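Local coordinates for protein Cdhr2 (Mus musculus, PDB 5CYX), which probably mediates calcium-dependent adhesion between neighbouring microvilli of epithelial cells, its extracellular cadherin repeats pairing with CDHR5, at residues T12-P17 / M91-E96; L16-P21 / P65-T70; A229-D234 / G282-E287. All blocks are in the same frame, centred on the assembly; numbering follows the deposited sequence.

Contact 1 (T12-P17 / M91-E96)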
loop_
_atom_site.group_PDB
_atom_site.type_symbol
_atom_site.label_atom_id
_atom_site.label_comp_id
_atom_site.label_asym_id
_atom_site.label_seq_id
_atom_site.Cartn_x
_atom_site.Cartn_y
_atom_site.Cartn_z
ATOM N N THR A 12 6.790 -37.842 -30.263
ATOM C CA THR A 12 5.496 -37.824 -30.986
ATOM C C THR A 12 5.000 -36.410 -31.321
ATOM O O THR A 12 3.937 -36.250 -31.900
ATOM C CB THR A 12 4.394 -38.440 -30.108
ATOM O OG1 THR A 12 4.217 -37.614 -28.938
ATOM C CG2 THR A 12 4.776 -39.858 -29.655
ATOM N N LEU A 13 5.734 -35.384 -30.904
ATOM C CA LEU A 13 5.300 -34.012 -31.055
ATOM C C LEU A 13 6.399 -33.145 -31.594
ATOM O O LEU A 13 7.567 -33.506 -31.549
ATOM C CB LEU A 13 4.767 -33.437 -29.741
ATOM C CG LEU A 13 5.668 -33.539 -28.505
ATOM C CD1 LEU A 13 6.626 -32.355 -28.398
ATOM C CD2 LEU A 13 4.824 -33.669 -27.241
ATOM N N VAL A 14 5.992 -32.001 -32.134
ATOM C CA VAL A 14 6.916 -30.962 -32.527
ATOM C C VAL A 14 6.487 -29.612 -31.897
ATOM O O VAL A 14 5.291 -29.265 -31.877
ATOM C CB VAL A 14 6.970 -30.942 -34.058
ATOM C CG1 VAL A 14 5.812 -30.146 -34.671
ATOM C CG2 VAL A 14 8.297 -30.429 -34.505
ATOM N N THR A 15 7.450 -28.852 -31.403
ATOM C CA THR A 15 7.184 -27.627 -30.679
ATOM C C THR A 15 7.643 -26.458 -31.523
ATOM O O THR A 15 8.823 -26.402 -31.868
ATOM C CB THR A 15 7.988 -27.594 -29.350
ATOM O OG1 THR A 15 7.597 -28.693 -28.536
ATOM C CG2 THR A 15 7.707 -26.346 -28.567
ATOM N N LEU A 16 6.734 -25.542 -31.869
ATOM C CA LEU A 16 7.088 -24.325 -32.619
ATOM C C LEU A 16 6.797 -23.049 -31.817
ATOM O O LEU A 16 5.764 -22.957 -31.204
ATOM C CB LEU A 16 6.295 -24.278 -33.935
ATOM C CG LEU A 16 6.583 -25.489 -34.841
ATOM C CD1 LEU A 16 5.606 -25.605 -36.012
ATOM C CD2 LEU A 16 8.010 -25.445 -35.368
ATOM N N PRO A 17 7.680 -22.050 -31.855
ATOM C CA PRO A 17 7.259 -20.762 -31.316
ATOM C C PRO A 17 6.190 -20.042 -32.222
ATOM O O PRO A 17 6.291 -20.083 -33.461
ATOM C CB PRO A 17 8.551 -19.956 -31.294
ATOM C CG PRO A 17 9.462 -20.572 -32.322
ATOM C CD PRO A 17 8.903 -21.927 -32.685
ATOM N N MET A 91 1.036 -36.526 -35.545
ATOM C CA MET A 91 2.079 -35.761 -34.881
ATOM C C MET A 91 1.349 -34.633 -34.221
ATOM O O MET A 91 0.449 -34.023 -34.819
ATOM C CB MET A 91 3.004 -35.166 -35.942
ATOM C CG MET A 91 4.234 -34.448 -35.449
ATOM S SD MET A 91 5.695 -35.459 -35.776
ATOM C CE MET A 91 6.554 -35.378 -34.202
ATOM N N GLN A 92 1.707 -34.340 -32.997
ATOM C CA GLN A 92 1.188 -33.170 -32.345
ATOM C C GLN A 92 2.124 -31.941 -32.487
ATOM O O GLN A 92 3.336 -32.062 -32.369
ATOM C CB GLN A 92 0.945 -33.460 -30.881
ATOM C CG GLN A 92 0.079 -32.396 -30.234
ATOM C CD GLN A 92 -0.172 -32.686 -28.774
ATOM O OE1 GLN A 92 0.750 -33.063 -28.033
ATOM N NE2 GLN A 92 -1.412 -32.484 -28.338
ATOM N N VAL A 93 1.510 -30.776 -32.704
ATOM C CA VAL A 93 2.192 -29.500 -32.719
ATOM C C VAL A 93 1.862 -28.734 -31.424
ATOM O O VAL A 93 0.713 -28.400 -31.198
ATOM C CB VAL A 93 1.831 -28.690 -33.977
ATOM C CG1 VAL A 93 2.598 -27.391 -33.998
ATOM C CG2 VAL A 93 2.135 -29.495 -35.219
ATOM N N ILE A 94 2.866 -28.546 -30.543
ATOM C CA ILE A 94 2.757 -27.636 -29.423
ATOM C C ILE A 94 3.176 -26.241 -29.926
ATOM O O ILE A 94 4.291 -26.070 -30.436
ATOM C CB ILE A 94 3.632 -28.102 -28.237
ATOM C CG1 ILE A 94 3.326 -29.562 -27.832
ATOM C CG2 ILE A 94 3.470 -27.204 -27.021
ATOM C CD1 ILE A 94 1.840 -29.849 -27.631
ATOM N N VAL A 95 2.291 -25.254 -29.816
ATOM C CA VAL A 95 2.628 -23.856 -30.103
ATOM C C VAL A 95 3.059 -23.195 -28.806
ATOM O O VAL A 95 2.330 -23.232 -27.828
ATOM C CB VAL A 95 1.443 -23.100 -30.736
ATOM C CG1 VAL A 95 1.825 -21.662 -31.087
ATOM C CG2 VAL A 95 1.008 -23.791 -32.014
ATOM N N GLU A 96 4.269 -22.647 -28.762
ATOM C CA GLU A 96 4.745 -21.930 -27.578
ATOM C C GLU A 96 4.371 -20.441 -27.584
ATOM O O GLU A 96 4.527 -19.721 -28.607
ATOM C CB GLU A 96 6.262 -22.015 -27.443
ATOM C CG GLU A 96 6.777 -23.355 -26.979
ATOM C CD GLU A 96 8.246 -23.308 -26.541
ATOM O OE1 GLU A 96 9.024 -22.520 -27.152
ATOM O OE2 GLU A 96 8.598 -24.070 -25.597
#

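Contact 2 (L16-P21 / P65-T70). With CA (calcium ion), chain B; CA (calcium ion), chain C.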
loop_
_atom_site.group_PDB
_atom_site.type_symbol
_atom_site.label_atom_id
_atom_site.label_comp_id
_atom_site.label_asym_id
_atom_site.label_seq_id
_atom_site.Cartn_x
_atom_site.Cartn_y
_atom_site.Cartn_z
ATOM N N LEU A 16 6.734 -25.542 -31.869
ATOM C CA LEU A 16 7.088 -24.325 -32.619
ATOM C C LEU A 16 6.797 -23.049 -31.817
ATOM O O LEU A 16 5.764 -22.957 -31.204
ATOM C CB LEU A 16 6.295 -24.278 -33.935
ATOM C CG LEU A 16 6.583 -25.489 -34.841
ATOM C CD1 LEU A 16 5.606 -25.605 -36.012
ATOM C CD2 LEU A 16 8.010 -25.445 -35.368
ATOM N N PRO A 17 7.680 -22.050 -31.855
ATOM C CA PRO A 17 7.259 -20.762 -31.316
ATOM C C PRO A 17 6.190 -20.042 -32.222
ATOM O O PRO A 17 6.291 -20.083 -33.461
ATOM C CB PRO A 17 8.551 -19.956 -31.294
ATOM C CG PRO A 17 9.462 -20.572 -32.322
ATOM C CD PRO A 17 8.903 -21.927 -32.685
ATOM N N GLU A 18 5.221 -19.395 -31.568
ATOM C CA GLU A 18 4.121 -18.725 -32.227
ATOM C C GLU A 18 4.575 -17.546 -33.111
ATOM O O GLU A 18 3.879 -17.169 -33.973
ATOM C CB GLU A 18 3.060 -18.291 -31.209
ATOM C CG GLU A 18 3.375 -17.081 -30.321
ATOM C CD GLU A 18 2.148 -16.469 -29.680
ATOM O OE1 GLU A 18 1.041 -16.436 -30.325
ATOM O OE2 GLU A 18 2.246 -15.962 -28.531
ATOM N N ASP A 19 5.777 -17.010 -32.904
ATOM C CA ASP A 19 6.325 -15.945 -33.789
ATOM C C ASP A 19 7.099 -16.499 -34.983
ATOM O O ASP A 19 7.767 -15.725 -35.673
ATOM C CB ASP A 19 7.211 -14.983 -32.990
ATOM C CG ASP A 19 8.308 -15.708 -32.252
ATOM O OD1 ASP A 19 8.441 -16.912 -32.500
ATOM O OD2 ASP A 19 9.057 -15.107 -31.468
ATOM N N LEU A 20 7.008 -17.809 -35.252
ATOM C CA LEU A 20 7.570 -18.396 -36.463
ATOM C C LEU A 20 6.882 -17.763 -37.655
ATOM O O LEU A 20 5.668 -17.814 -37.753
ATOM C CB LEU A 20 7.411 -19.901 -36.547
ATOM C CG LEU A 20 8.130 -20.643 -37.681
ATOM C CD1 LEU A 20 9.666 -20.595 -37.538
ATOM C CD2 LEU A 20 7.692 -22.098 -37.697
ATOM N N PRO A 21 7.650 -17.108 -38.523
ATOM C CA PRO A 21 7.044 -16.422 -39.678
ATOM C C PRO A 21 6.527 -17.370 -40.748
ATOM O O PRO A 21 7.131 -18.419 -41.026
ATOM C CB PRO A 21 8.205 -15.611 -40.278
ATOM C CG PRO A 21 9.312 -15.709 -39.322
ATOM C CD PRO A 21 9.103 -16.913 -38.462
ATOM N N PRO A 65 -0.202 -18.412 -40.198
ATOM C CA PRO A 65 0.338 -17.939 -38.925
ATOM C C PRO A 65 -0.127 -18.762 -37.714
ATOM O O PRO A 65 -1.265 -19.161 -37.645
ATOM C CB PRO A 65 -0.172 -16.482 -38.842
ATOM C CG PRO A 65 -0.459 -16.081 -40.255
ATOM C CD PRO A 65 -0.953 -17.336 -40.902
ATOM N N LEU A 66 0.811 -19.026 -36.812
ATOM C CA LEU A 66 0.586 -19.659 -35.557
ATOM C C LEU A 66 0.165 -18.605 -34.568
ATOM O O LEU A 66 0.608 -17.457 -34.670
ATOM C CB LEU A 66 1.910 -20.256 -35.037
ATOM C CG LEU A 66 2.509 -21.422 -35.809
ATOM C CD1 LEU A 66 3.808 -21.865 -35.148
ATOM C CD2 LEU A 66 1.550 -22.596 -35.873
ATOM N N ASP A 67 -0.631 -18.993 -33.575
ATOM C CA ASP A 67 -1.145 -18.041 -32.607
ATOM C C ASP A 67 -1.549 -18.783 -31.354
ATOM O O ASP A 67 -2.590 -19.437 -31.305
ATOM C CB ASP A 67 -2.369 -17.253 -33.199
ATOM C CG ASP A 67 -2.887 -16.182 -32.229
ATOM O OD1 ASP A 67 -2.179 -15.780 -31.274
ATOM O OD2 ASP A 67 -4.018 -15.764 -32.365
ATOM N N PHE A 68 -0.695 -18.698 -30.348
ATOM C CA PHE A 68 -0.907 -19.362 -29.102
ATOM C C PHE A 68 -2.222 -18.957 -28.468
ATOM O O PHE A 68 -2.909 -19.794 -27.895
ATOM C CB PHE A 68 0.210 -19.017 -28.127
ATOM C CG PHE A 68 0.033 -19.657 -26.791
ATOM C CD1 PHE A 68 0.370 -20.991 -26.613
ATOM C CD2 PHE A 68 -0.468 -18.940 -25.705
ATOM C CE1 PHE A 68 0.235 -21.586 -25.366
ATOM C CE2 PHE A 68 -0.613 -19.533 -24.466
ATOM C CZ PHE A 68 -0.283 -20.859 -24.313
ATOM N N GLU A 69 -2.568 -17.679 -28.583
ATOM C CA GLU A 69 -3.776 -17.166 -27.941
ATOM C C GLU A 69 -5.082 -17.827 -28.439
ATOM O O GLU A 69 -6.047 -17.906 -27.660
ATOM C CB GLU A 69 -3.872 -15.645 -28.091
ATOM C CG GLU A 69 -3.024 -14.879 -27.097
ATOM C CD GLU A 69 -1.504 -15.128 -27.228
ATOM O OE1 GLU A 69 -0.903 -14.998 -28.292
ATOM O OE2 GLU A 69 -0.870 -15.464 -26.262
ATOM N N THR A 70 -5.104 -18.331 -29.676
ATOM C CA THR A 70 -6.295 -19.051 -30.216
ATOM C C THR A 70 -6.111 -20.561 -30.387
ATOM O O THR A 70 -7.022 -21.310 -30.068
ATOM C CB THR A 70 -6.740 -18.506 -31.573
ATOM O OG1 THR A 70 -5.659 -17.786 -32.140
ATOM C CG2 THR A 70 -7.899 -17.553 -31.438
HETATM CA CA CA B . -0.362 -14.522 -30.608
HETATM CA CA CA C . 1.391 -14.629 -26.999
HETATM O O HOH W 1 3.164 -17.310 -36.775
HETATM O O HOH W 2 -1.681 -12.444 -30.692
#

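Contact 3 (A229-D234 / G282-E287)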
loop_
_atom_site.group_PDB
_atom_site.type_symbol
_atom_site.label_atom_id
_atom_site.label_comp_id
_atom_site.label_asym_id
_atom_site.label_seq_id
_atom_site.Cartn_x
_atom_site.Cartn_y
_atom_site.Cartn_z
ATOM N N ALA A 229 -12.397 54.655 11.767
ATOM C CA ALA A 229 -13.397 55.564 11.223
ATOM C C ALA A 229 -13.685 56.608 12.255
ATOM O O ALA A 229 -13.152 56.546 13.387
ATOM C CB ALA A 229 -14.672 54.806 10.835
ATOM N N SER A 230 -14.518 57.580 11.860
ATOM C CA SER A 230 -14.928 58.644 12.777
ATOM C C SER A 230 -16.424 58.816 12.826
ATOM O O SER A 230 -17.109 58.612 11.838
ATOM C CB SER A 230 -14.252 59.977 12.415
ATOM O OG SER A 230 -14.831 61.039 13.155
ATOM N N VAL A 231 -16.905 59.230 13.992
ATOM C CA VAL A 231 -18.317 59.470 14.239
ATOM C C VAL A 231 -18.515 60.678 15.170
ATOM O O VAL A 231 -17.853 60.795 16.200
ATOM C CB VAL A 231 -18.996 58.218 14.852
ATOM C CG1 VAL A 231 -18.259 57.717 16.101
ATOM C CG2 VAL A 231 -20.456 58.501 15.160
ATOM N N ALA A 232 -19.448 61.561 14.824
ATOM C CA ALA A 232 -19.744 62.724 15.667
ATOM C C ALA A 232 -20.449 62.283 16.948
ATOM O O ALA A 232 -21.284 61.356 16.914
ATOM C CB ALA A 232 -20.610 63.709 14.902
ATOM N N GLU A 233 -20.218 63.006 18.044
ATOM C CA GLU A 233 -20.642 62.560 19.384
ATOM C C GLU A 233 -22.170 62.636 19.605
ATOM O O GLU A 233 -22.676 62.064 20.555
ATOM C CB GLU A 233 -19.934 63.346 20.491
ATOM C CG GLU A 233 -20.342 64.812 20.636
ATOM C CD GLU A 233 -19.654 65.500 21.807
ATOM O OE1 GLU A 233 -19.789 64.997 22.943
ATOM O OE2 GLU A 233 -18.988 66.541 21.599
ATOM N N ASP A 234 -22.861 63.386 18.751
ATOM C CA ASP A 234 -24.320 63.526 18.772
ATOM C C ASP A 234 -25.019 62.648 17.734
ATOM O O ASP A 234 -26.207 62.817 17.499
ATOM C CB ASP A 234 -24.679 64.985 18.479
ATOM C CG ASP A 234 -24.322 65.407 17.042
ATOM O OD1 ASP A 234 -23.489 64.719 16.379
ATOM O OD2 ASP A 234 -24.884 66.427 16.581
ATOM N N GLY A 282 -25.793 53.388 21.141
ATOM C CA GLY A 282 -25.915 54.031 22.446
ATOM C C GLY A 282 -25.554 55.494 22.368
ATOM O O GLY A 282 -25.020 55.961 21.357
ATOM N N SER A 283 -25.869 56.215 23.430
ATOM C CA SER A 283 -25.439 57.598 23.560
ATOM C C SER A 283 -23.908 57.656 23.605
ATOM O O SER A 283 -23.290 56.986 24.429
ATOM C CB SER A 283 -26.036 58.208 24.819
ATOM O OG SER A 283 -26.083 59.599 24.685
ATOM N N LEU A 284 -23.310 58.401 22.678
ATOM C CA LEU A 284 -21.850 58.658 22.663
ATOM C C LEU A 284 -21.513 59.945 23.415
ATOM O O LEU A 284 -22.331 60.838 23.525
ATOM C CB LEU A 284 -21.342 58.798 21.226
ATOM C CG LEU A 284 -21.751 57.742 20.202
ATOM C CD1 LEU A 284 -21.102 58.060 18.860
ATOM C CD2 LEU A 284 -21.375 56.345 20.672
ATOM N N ASP A 285 -20.279 60.066 23.876
ATOM C CA ASP A 285 -19.907 61.169 24.771
ATOM C C ASP A 285 -18.400 61.460 24.673
ATOM O O ASP A 285 -17.584 60.848 25.377
ATOM C CB ASP A 285 -20.363 60.826 26.204
ATOM C CG ASP A 285 -20.129 61.951 27.199
ATOM O OD1 ASP A 285 -20.090 63.142 26.813
ATOM O OD2 ASP A 285 -19.993 61.632 28.394
ATOM N N ARG A 286 -18.060 62.403 23.786
ATOM C CA ARG A 286 -16.666 62.807 23.496
ATOM C C ARG A 286 -15.860 63.141 24.761
ATOM O O ARG A 286 -14.667 62.839 24.833
ATOM C CB ARG A 286 -16.670 64.011 22.533
ATOM C CG ARG A 286 -15.310 64.472 22.015
ATOM C CD ARG A 286 -15.280 65.975 21.703
ATOM N NE ARG A 286 -16.053 66.322 20.501
ATOM C CZ ARG A 286 -16.337 67.567 20.094
ATOM N NH1 ARG A 286 -17.059 67.759 18.985
ATOM N NH2 ARG A 286 -15.899 68.630 20.771
ATOM N N GLU A 287 -16.530 63.747 25.746
ATOM C CA GLU A 287 -15.895 64.209 26.997
ATOM C C GLU A 287 -15.380 63.076 27.885
ATOM O O GLU A 287 -14.302 63.202 28.473
ATOM C CB GLU A 287 -16.833 65.134 27.803
ATOM C CG GLU A 287 -16.775 66.603 27.385
ATOM C CD GLU A 287 -17.041 66.810 25.900
ATOM O OE1 GLU A 287 -16.064 67.003 25.138
ATOM O OE2 GLU A 287 -18.224 66.753 25.495
#

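Contact 1 (T12-P17 / M91-E96)
Ile94 and Val14 meet through their backbones: Ile94 N donates to Val14 O at 2.9 Å, with the N-H...O angle bent to 143°. Val14 N reaches back to Gln92 O (2.7 Å), and Ile94 O accepts from Leu16 N, so each of the two residues uses both its N-H and its C=O to bridge the strands. This staggered pattern defines parallel pairing, consistent with an angle of 23° between the segment axes.

Beyond the backbone, the two residues serve different faces. Val14 CG1 lies alongside Val93 CG2 (3.8 Å) on the buried face, where Leu16 CD1 adds to the packing against Val93 CG1. Ile94 turns to the partly exposed face, its CB 4.0 Å from Thr15 OG1. Met91 reaches the partner strand differently: its chain, bent at chi2 (107°), brings CE to 3.4 Å from Leu13 N. On that side Val9 and Met11 of the third subunit pack on Met91 and Val14, respectively.

Backbone bonds thus fix the strand register in the first cadherin repeat, whereas one face contributes apolar packing and the other mixes apolar Leu13, Ile94 and Pro17 with polar Gln92, Thr15 and Glu96, the last salt-bridged to Arg98.

Contact 2 (L16-P21 / P65-T70)
Glu18, Asp67 and Glu69 meet in the calcium site where the first cadherin repeat joins the second, and the Asp67-Phe68-Glu69 run matches the Asp-X-Glu motif of cadherins. Glu18 spans two calcium ions: OE1 binds one at 2.4 Å and OE2 the other at 2.2 Å. Its CG sits between the backbone N and the carbonyl carbon (chi1 75°), and the chain, extended beyond it, carries the carboxylate to the ions. Asp67 OD1 joins the first ion at 2.3 Å. Glu69, crossing Glu18 at about a right angle, shares OE1 between both ions and adds OE2 to the second at 2.5 Å. The oxygens therefore crowd together without hydrogen bonds, as Glu18 OE1 and Glu69 OE1 at 3.2 Å illustrate, and the metal charge probably offsets their repulsion. Asp100 completes the protein ligands of the first ion; Asp97, the backbone O of Arg98, Asp100 and Asp133 serve the second.

Glu18 OE1 has a further partner, Phe68 N at 2.9 Å, which approaches from above the carboxylate plane, 58° out of it. This bond ties the carboxylate to the backbone of the motif that supplies Asp67 and Glu69. Away from the ions, a water links Glu18 O and Leu20 O to Leu66 N, while Leu66 CD1 packs on Leu16 CB at 3.7 Å and lies 3.5 Å from Pro17 O.

The turn of residues 17-20 leaves the end of strand 13-17, and the 65-70 loop precedes strand 73-81. The end of strand 86-96 packs against both, through Val95 on Glu18 and Leu66.

Contact 3 (A229-D234 / G282-E287)
Glu233 and Arg286 cross at about a right angle, with the carboxylate and guanidinium planes turned 40° apart. Glu233 OE2 sits over one face of the guanidinium, 3.1 Å from Arg286 NE but well out of the plane. No N-H points at it, so this salt bridge rests on charge alone; Arg286 NE instead makes a weak hydrogen bond to Thr325 OG1. The other oxygen takes the directional bond: Arg286 N donates to Glu233 OE1 at 3.2 Å, the N-H...O angle being 142°, and comes from above the carboxylate plane. One carboxylate thus grips the backbone and the side chain of the same residue. Glu233 gets there with CG wedged between its backbone N and carbonyl carbon (chi1 70°) and the rest of its chain extended, while Arg286 CB packs 3.3 Å from Glu233 OE1.

An alanine in place of Glu233 would probably leave the Arg286 guanidinium without this charge partner and Arg286 N without this acceptor, so that the arginine could turn more easily.

Acidic neighbours press on the same group, with Glu287 OE2 3.5 Å from Glu233 OE1 and Asp285 OD1 4.3 Å from it. Arg286 is likely to ease this repulsion. Apart from these charges, Leu284 and Val231 reach tip to tip, CD1 to CG2 at 3.8 Å, and Leu284 CB lies 3.6 Å from Glu233 O. Trp269 and Phe270 pack on Leu284 as well.

A glutamate just after strand 228-231, facing an Asp-Arg-Glu motif, is the cadherin layout for calcium ligands. Here, at the far end of the third repeat where the model stops at Thr325, no calcium is bound by these residues, and the arginine probably balances part of the glutamate's charge.

Overall arrangement
Contacts 1 and 2 both belong to the first cadherin repeat, their centres 11 Å apart. They share Leu16 and Pro17 of strand 13-17, an outermost strand of a mixed four-stranded sheet in which 86-96 is its parallel neighbour. The strand pair of contact 1 leads directly into the calcium-binding turn of contact 2, with Glu96 O probably hydrogen-bonded to Glu18 N. Contact 3 comes later in the chain, in the third repeat, its centre about 105 Å from that of contact 1 and 98 Å from that of contact 2. It resembles contact 2 in sequence layout, so the elongated chain carries related motifs at widely separated repeat ends, one calcium-loaded and one not.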